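Local coordinates for protein LAR_0958 cell surface adhesin (Lactobacillus reuteri, PDB 4NG0) that probably mediates attachment of the bacterium to mucus, as a surface-exposed adhesin built of repeats with a ubiquitin-like beta-grasp fold, at residues 3-9 with 24-28; 13-18 with 52-56; 18-22 with 39-45; 55-61 with 87-93. All coordinates share one frame; numbering follows the deposited sequence.

Contact 1: 3-9 with 24-28; sequences VTYSGSD and TVQWS
The six-membered ring of Trp-27 carries CB of Tyr-5 over one face, 3.6 Å from the ring centroid and almost on the ring normal. This is a CH-pi contact. At the edge of the same ring, near its plane, sits CG1 of Val-3, 4.0 Å from Trp-27 CZ3. The side chains of Tyr-5 and Trp-27 run side by side in the same direction, but their ring planes are inclined at 48°. The strand pairing sets Tyr-5 CB over the indole. From there chi1 of 62° directs the ring onward, and CD1 comes near Trp-27 CH2. Tyr-5 CB also meets Val-25 CG1 at 3.7 Å. The phenol OH is hydrogen-bonded to the backbone N of Leu-63.

Behind these side chains the backbones pair. Thr-4 and Ser-28 exchange two hydrogen bonds, and so do Ser-6 and Gln-26. The bond from Gln-26 N to Ser-6 O is 2.8 Å long and nearly straight. A water donates to Gln-26 O and also bonds Ser-6 OG. Past the paired residues, a second water accepts from Ser-8 N and donates to Thr-24 O. Gln-26 NE2 donates to Thr-24 O from above the carbonyl plane, at 3.1 Å. Gly-7 lies close against Thr-24 and Val-25, at backbone angles that call for glycine. The arrangement is an antiparallel strand pair at one border of the mixed beta-grasp sheet.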
# COMPACT_ATOMS: atom_id res chain seq x y z
N VAL A 3 5.67 10.14 10.44
CA VAL A 3 4.90 8.95 10.09
C VAL A 3 5.30 8.46 8.71
O VAL A 3 5.20 9.19 7.73
CB VAL A 3 3.39 9.25 10.11
CG1 VAL A 3 2.60 8.03 9.65
CG2 VAL A 3 2.95 9.69 11.51
N THR A 4 5.74 7.21 8.66
CA THR A 4 6.15 6.62 7.39
C THR A 4 5.58 5.22 7.23
O THR A 4 5.27 4.55 8.21
CB THR A 4 7.68 6.57 7.24
OG1 THR A 4 8.22 5.83 8.33
CG2 THR A 4 8.27 7.98 7.27
N TYR A 5 5.43 4.80 5.98
CA TYR A 5 5.02 3.43 5.68
C TYR A 5 6.01 2.78 4.73
O TYR A 5 6.67 3.45 3.93
CB TYR A 5 3.58 3.37 5.13
CG TYR A 5 3.34 4.09 3.81
CD1 TYR A 5 2.95 5.42 3.79
CD2 TYR A 5 3.47 3.42 2.59
CE1 TYR A 5 2.72 6.08 2.59
CE2 TYR A 5 3.24 4.07 1.39
CZ TYR A 5 2.87 5.40 1.40
OH TYR A 5 2.65 6.04 0.19
N SER A 6 6.10 1.46 4.83
CA SER A 6 6.94 0.67 3.96
C SER A 6 6.28 -0.69 3.78
O SER A 6 5.21 -0.93 4.31
CB SER A 6 8.33 0.49 4.58
OG SER A 6 8.24 -0.24 5.80
N GLY A 7 6.92 -1.56 3.01
CA GLY A 7 6.43 -2.92 2.88
C GLY A 7 6.52 -3.44 1.47
O GLY A 7 6.84 -2.70 0.53
N SER A 8 6.23 -4.73 1.33
CA SER A 8 6.33 -5.39 0.05
C SER A 8 5.56 -6.69 0.07
O SER A 8 5.26 -7.23 1.12
CB SER A 8 7.79 -5.66 -0.32
OG SER A 8 8.40 -6.51 0.65
N ASP A 9 5.25 -7.18 -1.13
CA ASP A 9 4.51 -8.43 -1.31
C ASP A 9 4.74 -8.86 -2.75
O ASP A 9 5.29 -8.11 -3.56
CB ASP A 9 3.03 -8.18 -1.04
CG ASP A 9 2.23 -9.46 -0.79
OD1 ASP A 9 2.81 -10.56 -0.72
OD2 ASP A 9 0.99 -9.33 -0.66
N THR A 24 -0.06 -5.87 5.02
CA THR A 24 1.36 -6.07 4.77
C THR A 24 2.12 -4.74 4.81
O THR A 24 3.36 -4.73 4.79
CB THR A 24 1.64 -6.74 3.41
OG1 THR A 24 1.15 -5.90 2.35
CG2 THR A 24 1.01 -8.13 3.34
N VAL A 25 1.39 -3.63 4.85
CA VAL A 25 2.03 -2.32 4.96
C VAL A 25 2.51 -2.12 6.39
O VAL A 25 1.75 -2.36 7.34
CB VAL A 25 1.08 -1.17 4.55
CG1 VAL A 25 1.75 0.18 4.69
CG2 VAL A 25 0.59 -1.37 3.12
N GLN A 26 3.76 -1.71 6.55
CA GLN A 26 4.36 -1.56 7.86
C GLN A 26 4.51 -0.09 8.18
O GLN A 26 5.06 0.69 7.39
CB GLN A 26 5.73 -2.24 7.90
CG GLN A 26 5.70 -3.71 7.50
CD GLN A 26 4.79 -4.53 8.39
OE1 GLN A 26 4.83 -4.40 9.61
NE2 GLN A 26 3.95 -5.36 7.78
N TRP A 27 4.04 0.30 9.35
CA TRP A 27 3.98 1.70 9.73
C TRP A 27 4.95 1.99 10.86
O TRP A 27 5.18 1.16 11.74
CB TRP A 27 2.56 2.04 10.17
CG TRP A 27 1.59 2.03 9.03
CD1 TRP A 27 0.86 0.96 8.57
CD2 TRP A 27 1.25 3.14 8.20
NE1 TRP A 27 0.08 1.36 7.51
CE2 TRP A 27 0.30 2.69 7.26
CE3 TRP A 27 1.64 4.49 8.16
CZ2 TRP A 27 -0.25 3.52 6.29
CZ3 TRP A 27 1.08 5.32 7.20
CH2 TRP A 27 0.15 4.84 6.27
N SER A 28 5.52 3.19 10.84
CA SER A 28 6.51 3.57 11.83
C SER A 28 6.48 5.08 12.08
O SER A 28 5.93 5.83 11.27
CB SER A 28 7.90 3.14 11.34
OG SER A 28 8.91 3.44 12.29
O HOH W 1 7.71 1.38 8.04
O HOH W 2 5.78 -5.95 4.16

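Contact 2: 13-18 with 52-56; sequences YDGNPA and APTDA
Pro-53 O is met by two groups of the 13-18 turn. Ala-18 N donates a hydrogen bond to Pro-53 O at 2.9 Å, the N-H meeting the carbonyl almost end-on. Pro-17 CA approaches Pro-53 O at 3.3 Å as a CA-H...O contact. Waters add further links. One is bonded to Thr-54 OG1 and donates to Gly-15 O. A second water accepts from Asp-14 N and lies within bonding distance of Asn-16 O and Thr-54 O; it has more acceptors around it than protons to give.

Thr-54 fits against the turn through both branches. With OG1 beside the backbone N (chi1 -67°), CG2 is left anti to that N and presses on Gly-15 C at 3.4 Å. Its OG1 lies alongside the Pro-17 ring. Tyr-13 brings a ring edge to Thr-54 O, with Tyr-13 CD1 3.4 Å from that oxygen. One face of the ring is covered by Gly-15 N, over its centre. Ala-52 CB meets Ala-18 O and Pro-17 CB. Within the turn, Asp-14 OD1 accepts from Asn-16 N at 3.0 Å, which makes an Asx turn, and Lys-11 forms a salt bridge to the same oxygen.

Both segments are loops without regular structure. The first follows strand 3-12, and the second leads from strand 43-45 into strand 57-63. Ala-18 and Pro-53 touch Ile-91 of strand 83-92 and Trp-45 of strand 43-45, at one end of the sheet.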
# COMPACT_ATOMS: atom_id res chain seq x y z
N TYR A 13 2.72 -14.90 -11.39
CA TYR A 13 1.76 -14.68 -12.48
C TYR A 13 0.78 -15.84 -12.60
O TYR A 13 1.18 -17.01 -12.64
CB TYR A 13 2.51 -14.54 -13.80
CG TYR A 13 1.60 -14.48 -15.01
CD1 TYR A 13 0.99 -13.30 -15.37
CD2 TYR A 13 1.35 -15.62 -15.77
CE1 TYR A 13 0.14 -13.24 -16.48
CE2 TYR A 13 0.51 -15.58 -16.87
CZ TYR A 13 -0.09 -14.38 -17.22
OH TYR A 13 -0.93 -14.33 -18.31
N ASP A 14 -0.51 -15.51 -12.68
CA ASP A 14 -1.55 -16.51 -12.94
C ASP A 14 -2.65 -15.98 -13.85
O ASP A 14 -3.72 -16.57 -13.95
CB ASP A 14 -2.17 -17.01 -11.62
CG ASP A 14 -2.95 -15.94 -10.88
OD1 ASP A 14 -2.82 -14.75 -11.21
OD2 ASP A 14 -3.69 -16.29 -9.93
N GLY A 15 -2.38 -14.86 -14.52
CA GLY A 15 -3.39 -14.27 -15.40
C GLY A 15 -4.49 -13.52 -14.70
O GLY A 15 -5.45 -13.08 -15.34
N ASN A 16 -4.38 -13.38 -13.38
CA ASN A 16 -5.38 -12.69 -12.57
C ASN A 16 -4.76 -11.44 -11.95
O ASN A 16 -3.56 -11.42 -11.69
CB ASN A 16 -5.90 -13.63 -11.49
CG ASN A 16 -6.60 -14.85 -12.07
OD1 ASN A 16 -7.30 -14.73 -13.08
ND2 ASN A 16 -6.39 -16.02 -11.48
N PRO A 17 -5.56 -10.39 -11.72
CA PRO A 17 -4.99 -9.17 -11.15
C PRO A 17 -4.46 -9.41 -9.74
O PRO A 17 -4.99 -10.24 -9.00
CB PRO A 17 -6.18 -8.20 -11.12
CG PRO A 17 -7.18 -8.77 -12.10
CD PRO A 17 -7.00 -10.25 -12.02
N ALA A 18 -3.41 -8.68 -9.38
CA ALA A 18 -2.85 -8.78 -8.03
C ALA A 18 -3.82 -8.26 -6.97
O ALA A 18 -4.54 -7.29 -7.19
CB ALA A 18 -1.55 -7.99 -7.95
N ALA A 52 -5.11 -2.52 -10.55
CA ALA A 52 -4.25 -3.65 -10.20
C ALA A 52 -3.77 -4.33 -11.47
O ALA A 52 -4.58 -4.63 -12.35
CB ALA A 52 -5.01 -4.64 -9.34
N PRO A 53 -2.46 -4.59 -11.57
CA PRO A 53 -1.87 -5.23 -12.74
C PRO A 53 -1.99 -6.75 -12.71
O PRO A 53 -2.27 -7.34 -11.66
CB PRO A 53 -0.39 -4.83 -12.64
CG PRO A 53 -0.16 -4.78 -11.17
CD PRO A 53 -1.44 -4.25 -10.56
N THR A 54 -1.81 -7.34 -13.89
CA THR A 54 -1.80 -8.79 -14.09
C THR A 54 -0.44 -9.30 -14.57
O THR A 54 0.04 -10.34 -14.11
CB THR A 54 -2.88 -9.18 -15.11
OG1 THR A 54 -4.16 -8.91 -14.52
CG2 THR A 54 -2.80 -10.66 -15.46
N ASP A 55 0.19 -8.56 -15.48
CA ASP A 55 1.46 -8.99 -16.07
C ASP A 55 2.61 -9.01 -15.07
O ASP A 55 2.64 -8.21 -14.12
CB ASP A 55 1.84 -8.05 -17.22
CG ASP A 55 0.93 -8.20 -18.42
OD1 ASP A 55 0.36 -9.29 -18.62
OD2 ASP A 55 0.81 -7.20 -19.16
N ALA A 56 3.55 -9.92 -15.30
CA ALA A 56 4.78 -9.95 -14.51
C ALA A 56 5.46 -8.60 -14.59
O ALA A 56 5.51 -7.97 -15.65
CB ALA A 56 5.70 -11.04 -15.01
O HOH W 3 -1.09 -12.48 -12.60
O HOH W 4 -6.44 -10.47 -15.19

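Contact 3: 18-22 with 39-45; sequences ANFEP and TSADFTW
Phe-20 and Phe-43 cross at about a right angle as side chains, with their ring planes at 53°. The pair is oblique, and the ring centroids are 4.9 Å apart. The end of the Phe-20 ring lies over one face of Phe-43, with CZ 3.5 Å above the plane and offset toward the rim. The shortest approach is Phe-20 CE2 to Phe-43 CD1, 3.4 Å. CG of Phe-20 lies opposite its backbone N (chi1 165°), which extends the ring inward from the loop. At the edge of the Phe-20 ring, near its plane, lies Ser-40 CA, 4.0 Å from CD2 of Phe-20. Over one face of the Phe-20 ring sits Pro-22 N. CG of Pro-22 packs against the backbone that joins Thr-39 to Ser-40.

In the beta-grasp fold of this repeat, the loop 18-22 covers the sheet face on which Phe-43 and Trp-45 of the edge strand 43-45 lie. Phe-20 also meets Tyr-87 edge-to-face, and Trp-45 does the same with Tyr-89.

Trp-45 turns its benzo part to the loop. Its CH2 touches Ala-18 CB at 3.7 Å, and its CZ2 lies 3.9 Å from Phe-20 CB. Its NE1 points along the ring plane to a water 3.1 Å away. That water donates to Ala-18 O and accepts from Phe-20 N. Ahead of the strand, Asp-42 OD2 accepts from Thr-39 N on its anti side, tilted out of the carboxylate plane, across the 3-10 turn.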
# COMPACT_ATOMS: atom_id res chain seq x y z
N ALA A 18 -3.41 -8.68 -9.38
CA ALA A 18 -2.85 -8.78 -8.03
C ALA A 18 -3.82 -8.26 -6.97
O ALA A 18 -4.54 -7.29 -7.19
CB ALA A 18 -1.55 -7.99 -7.95
N ASN A 19 -3.79 -8.90 -5.81
CA ASN A 19 -4.60 -8.48 -4.68
C ASN A 19 -3.71 -7.84 -3.62
O ASN A 19 -3.04 -8.55 -2.86
CB ASN A 19 -5.31 -9.68 -4.05
CG ASN A 19 -6.38 -10.27 -4.96
OD1 ASN A 19 -7.13 -9.56 -5.62
ND2 ASN A 19 -6.45 -11.60 -4.99
N PHE A 20 -3.71 -6.51 -3.58
CA PHE A 20 -2.96 -5.78 -2.57
C PHE A 20 -3.57 -6.00 -1.20
O PHE A 20 -4.79 -5.90 -1.04
CB PHE A 20 -2.97 -4.29 -2.92
CG PHE A 20 -2.54 -3.40 -1.78
CD1 PHE A 20 -1.21 -3.33 -1.42
CD2 PHE A 20 -3.47 -2.62 -1.10
CE1 PHE A 20 -0.79 -2.50 -0.37
CE2 PHE A 20 -3.06 -1.78 -0.05
CZ PHE A 20 -1.72 -1.73 0.31
N GLU A 21 -2.73 -6.30 -0.22
CA GLU A 21 -3.17 -6.54 1.15
C GLU A 21 -2.65 -5.45 2.08
O GLU A 21 -1.46 -5.40 2.37
CB GLU A 21 -2.67 -7.90 1.63
CG GLU A 21 -3.17 -9.10 0.82
CD GLU A 21 -4.64 -9.41 1.05
OE1 GLU A 21 -5.24 -8.85 1.99
OE2 GLU A 21 -5.20 -10.22 0.28
N PRO A 22 -3.53 -4.57 2.57
CA PRO A 22 -3.07 -3.44 3.38
C PRO A 22 -2.41 -3.85 4.70
O PRO A 22 -1.63 -3.08 5.25
CB PRO A 22 -4.37 -2.64 3.64
CG PRO A 22 -5.47 -3.62 3.42
CD PRO A 22 -4.98 -4.53 2.34
N THR A 39 -7.96 0.32 4.32
CA THR A 39 -8.38 -0.75 3.41
C THR A 39 -7.62 -0.65 2.10
O THR A 39 -6.83 0.28 1.90
CB THR A 39 -9.88 -0.65 3.09
OG1 THR A 39 -10.10 0.49 2.26
CG2 THR A 39 -10.69 -0.52 4.37
N SER A 40 -7.87 -1.58 1.19
CA SER A 40 -7.21 -1.55 -0.11
C SER A 40 -7.55 -0.28 -0.88
O SER A 40 -6.75 0.20 -1.68
CB SER A 40 -7.55 -2.79 -0.93
OG SER A 40 -8.94 -2.90 -1.14
N ALA A 41 -8.75 0.26 -0.65
CA ALA A 41 -9.19 1.48 -1.33
C ALA A 41 -8.35 2.70 -0.96
O ALA A 41 -8.41 3.74 -1.61
CB ALA A 41 -10.66 1.74 -1.04
N ASP A 42 -7.56 2.56 0.10
CA ASP A 42 -6.79 3.69 0.61
C ASP A 42 -5.43 3.83 -0.05
O ASP A 42 -4.68 4.77 0.24
CB ASP A 42 -6.65 3.58 2.13
CG ASP A 42 -7.96 3.83 2.85
OD1 ASP A 42 -8.72 4.72 2.41
OD2 ASP A 42 -8.23 3.14 3.85
N PHE A 43 -5.11 2.90 -0.96
CA PHE A 43 -3.85 2.92 -1.68
C PHE A 43 -4.15 2.81 -3.16
O PHE A 43 -5.10 2.14 -3.56
CB PHE A 43 -2.96 1.74 -1.26
CG PHE A 43 -2.52 1.78 0.18
CD1 PHE A 43 -3.39 1.38 1.20
CD2 PHE A 43 -1.24 2.19 0.52
CE1 PHE A 43 -2.98 1.41 2.53
CE2 PHE A 43 -0.83 2.22 1.85
CZ PHE A 43 -1.70 1.84 2.85
N THR A 44 -3.34 3.49 -3.96
CA THR A 44 -3.50 3.46 -5.41
C THR A 44 -2.29 2.79 -6.07
O THR A 44 -1.15 3.10 -5.75
CB THR A 44 -3.67 4.88 -5.95
OG1 THR A 44 -4.91 5.40 -5.44
CG2 THR A 44 -3.72 4.91 -7.48
N TRP A 45 -2.56 1.87 -6.99
CA TRP A 45 -1.52 1.29 -7.82
C TRP A 45 -0.94 2.34 -8.76
O TRP A 45 -1.68 3.04 -9.45
CB TRP A 45 -2.11 0.18 -8.68
CG TRP A 45 -2.44 -1.08 -7.94
CD1 TRP A 45 -3.63 -1.43 -7.38
CD2 TRP A 45 -1.55 -2.19 -7.72
NE1 TRP A 45 -3.54 -2.68 -6.80
CE2 TRP A 45 -2.27 -3.17 -7.01
CE3 TRP A 45 -0.21 -2.44 -8.06
CZ2 TRP A 45 -1.70 -4.40 -6.63
CZ3 TRP A 45 0.36 -3.65 -7.68
CH2 TRP A 45 -0.39 -4.61 -6.97
O HOH W 5 -5.17 -5.05 -5.68

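Contact 4: 55-61 with 87-93; sequences DAGKYTL and YTYTINP
Gly-57 and Tyr-59 pair with Ile-91 and Tyr-89 as hydrogen-bonded partners of two antiparallel strands inside the mixed beta-grasp sheet. Strand 83-92 has strand 3-12 on its other side, and strand 57-63 has strand 43-45.

Five backbone bonds join the segments. Gly-57 and Ile-91 exchange two. Tyr-59 N to Tyr-89 O and Tyr-89 N to Tyr-59 O are both 2.8 Å. The fifth, from Leu-61 N to Tyr-87 O, is longer at 3.2 Å. Beyond it a water donates to Leu-61 O and accepts from Tyr-87 N. CA-H...O contacts fill the gaps between these bonds, such as Thr-60 CA to Tyr-87 O.

Apolar contacts line the face that carries Tyr-59, Tyr-89 and Ile-91. Leu-61 and Tyr-87 lie side by side, with Leu-61 CD1 3.7 Å from Tyr-87 CD1. Leu-61 CD1 also lies 4.1 Å from Tyr-89 CB. Ile-91 CD1 touches Tyr-59 CE1 at 4.0 Å, and the two side chains cross at a slant. At the strand end Ala-56 CB meets the Pro-93 ring.

On the other face, that of Lys-58, Thr-60, Thr-88 and Thr-90, the lysine chain is fully extended. It runs over the neighbouring strand, and its CE lies 3.7 Å from Thr-88 CG2. Thr-60 OG1 bonds Asn-46.

One side-chain hydrogen bond ties strand 57-63 back to the loop before it. Tyr-59 OH donates to Asp-55 O at 2.7 Å, from above the carbonyl plane, and that oxygen lies in the plane of the phenol ring.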
# COMPACT_ATOMS: atom_id res chain seq x y z
N ASP A 55 0.19 -8.56 -15.48
CA ASP A 55 1.46 -8.99 -16.07
C ASP A 55 2.61 -9.01 -15.07
O ASP A 55 2.64 -8.21 -14.12
CB ASP A 55 1.84 -8.05 -17.22
CG ASP A 55 0.93 -8.20 -18.42
OD1 ASP A 55 0.36 -9.29 -18.62
OD2 ASP A 55 0.81 -7.20 -19.16
N ALA A 56 3.55 -9.92 -15.30
CA ALA A 56 4.78 -9.95 -14.51
C ALA A 56 5.46 -8.60 -14.59
O ALA A 56 5.51 -7.97 -15.65
CB ALA A 56 5.70 -11.04 -15.01
N GLY A 57 5.99 -8.15 -13.46
CA GLY A 57 6.59 -6.85 -13.39
C GLY A 57 6.78 -6.42 -11.95
O GLY A 57 6.33 -7.11 -11.02
N LYS A 58 7.46 -5.29 -11.78
CA LYS A 58 7.67 -4.69 -10.47
C LYS A 58 6.86 -3.41 -10.40
O LYS A 58 7.00 -2.53 -11.26
CB LYS A 58 9.16 -4.39 -10.25
CG LYS A 58 9.51 -3.92 -8.84
CD LYS A 58 11.01 -3.62 -8.73
CE LYS A 58 11.36 -2.95 -7.42
NZ LYS A 58 12.78 -2.51 -7.39
N TYR A 59 6.00 -3.31 -9.39
CA TYR A 59 5.05 -2.21 -9.27
C TYR A 59 5.14 -1.56 -7.91
O TYR A 59 5.68 -2.14 -6.96
CB TYR A 59 3.62 -2.75 -9.45
CG TYR A 59 3.42 -3.51 -10.74
CD1 TYR A 59 3.52 -4.90 -10.79
CD2 TYR A 59 3.13 -2.83 -11.90
CE1 TYR A 59 3.35 -5.58 -11.98
CE2 TYR A 59 2.95 -3.51 -13.11
CZ TYR A 59 3.05 -4.88 -13.13
OH TYR A 59 2.86 -5.57 -14.32
N THR A 60 4.58 -0.36 -7.78
CA THR A 60 4.43 0.26 -6.47
C THR A 60 3.00 0.72 -6.22
O THR A 60 2.21 0.86 -7.15
CB THR A 60 5.37 1.47 -6.26
OG1 THR A 60 5.03 2.52 -7.18
CG2 THR A 60 6.81 1.07 -6.48
N LEU A 61 2.67 0.91 -4.95
CA LEU A 61 1.42 1.54 -4.56
C LEU A 61 1.75 2.69 -3.62
O LEU A 61 2.77 2.66 -2.94
CB LEU A 61 0.51 0.57 -3.82
CG LEU A 61 -0.07 -0.57 -4.64
CD1 LEU A 61 0.76 -1.84 -4.45
CD2 LEU A 61 -1.53 -0.80 -4.27
N TYR A 87 6.02 1.43 -1.20
CA TYR A 87 5.52 0.06 -1.11
C TYR A 87 5.70 -0.62 -2.45
O TYR A 87 5.30 -0.08 -3.47
CB TYR A 87 4.04 0.03 -0.69
CG TYR A 87 3.54 -1.38 -0.50
CD1 TYR A 87 3.12 -2.15 -1.58
CD2 TYR A 87 3.50 -1.95 0.77
CE1 TYR A 87 2.68 -3.45 -1.40
CE2 TYR A 87 3.07 -3.25 0.96
CZ TYR A 87 2.66 -3.99 -0.14
OH TYR A 87 2.22 -5.28 0.04
N THR A 88 6.31 -1.79 -2.45
CA THR A 88 6.61 -2.48 -3.71
C THR A 88 5.92 -3.84 -3.82
O THR A 88 6.03 -4.69 -2.93
CB THR A 88 8.13 -2.68 -3.88
OG1 THR A 88 8.78 -1.40 -3.85
CG2 THR A 88 8.45 -3.36 -5.21
N TYR A 89 5.22 -4.05 -4.94
CA TYR A 89 4.53 -5.31 -5.19
C TYR A 89 5.08 -5.89 -6.48
O TYR A 89 5.06 -5.23 -7.52
CB TYR A 89 3.01 -5.10 -5.34
CG TYR A 89 2.23 -6.41 -5.28
CD1 TYR A 89 2.27 -7.31 -6.35
CD2 TYR A 89 1.50 -6.76 -4.16
CE1 TYR A 89 1.60 -8.50 -6.31
CE2 TYR A 89 0.81 -7.97 -4.11
CZ TYR A 89 0.87 -8.83 -5.19
OH TYR A 89 0.20 -10.04 -5.16
N THR A 90 5.58 -7.13 -6.42
CA THR A 90 6.13 -7.79 -7.60
C THR A 90 5.26 -8.95 -8.06
O THR A 90 4.86 -9.80 -7.27
CB THR A 90 7.55 -8.31 -7.30
OG1 THR A 90 8.37 -7.21 -6.89
CG2 THR A 90 8.17 -8.97 -8.52
N ILE A 91 4.99 -9.00 -9.37
CA ILE A 91 4.40 -10.20 -9.95
C ILE A 91 5.55 -10.92 -10.66
O ILE A 91 6.14 -10.39 -11.59
CB ILE A 91 3.27 -9.86 -10.93
CG1 ILE A 91 2.14 -9.13 -10.21
CG2 ILE A 91 2.73 -11.13 -11.57
CD1 ILE A 91 0.99 -8.71 -11.15
N ASN A 92 5.88 -12.11 -10.20
CA ASN A 92 6.96 -12.88 -10.79
C ASN A 92 6.46 -13.72 -11.96
O ASN A 92 5.32 -14.18 -11.94
CB ASN A 92 7.61 -13.77 -9.73
CG ASN A 92 8.37 -12.97 -8.69
OD1 ASN A 92 9.27 -12.21 -9.03
ND2 ASN A 92 7.98 -13.10 -7.43
N PRO A 93 7.29 -13.94 -12.98
CA PRO A 93 6.85 -14.79 -14.10
C PRO A 93 6.58 -16.21 -13.62
O PRO A 93 7.18 -16.67 -12.64
CB PRO A 93 8.03 -14.77 -15.07
CG PRO A 93 8.84 -13.56 -14.70
CD PRO A 93 8.64 -13.38 -13.21
O HOH W 6 5.29 3.54 -3.31

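How the contacts relate
From the N terminus, contact 1 pairs strand 3-12 with strand 26-28 and closes the first loop. Contact 2 starts within that loop and joins 13-18 to 52-56, so it crosses contact 1. Contact 3 also crosses contact 1; it runs from 18-22 to 39-45 and falls within the larger loop that contact 2 closes, sharing Ala-18 with it. Contact 4 begins where contact 2 ends, at Asp-55 and Ala-56, and closes the part of the chain holding helix 65-73. Contacts 1 and 4 join through neighbouring strands 3-12 and 83-92. Contact 3 packs beside both, through Val-25 and Leu-61. Contacts 1 and 2 lie on opposite sides of the chain centre.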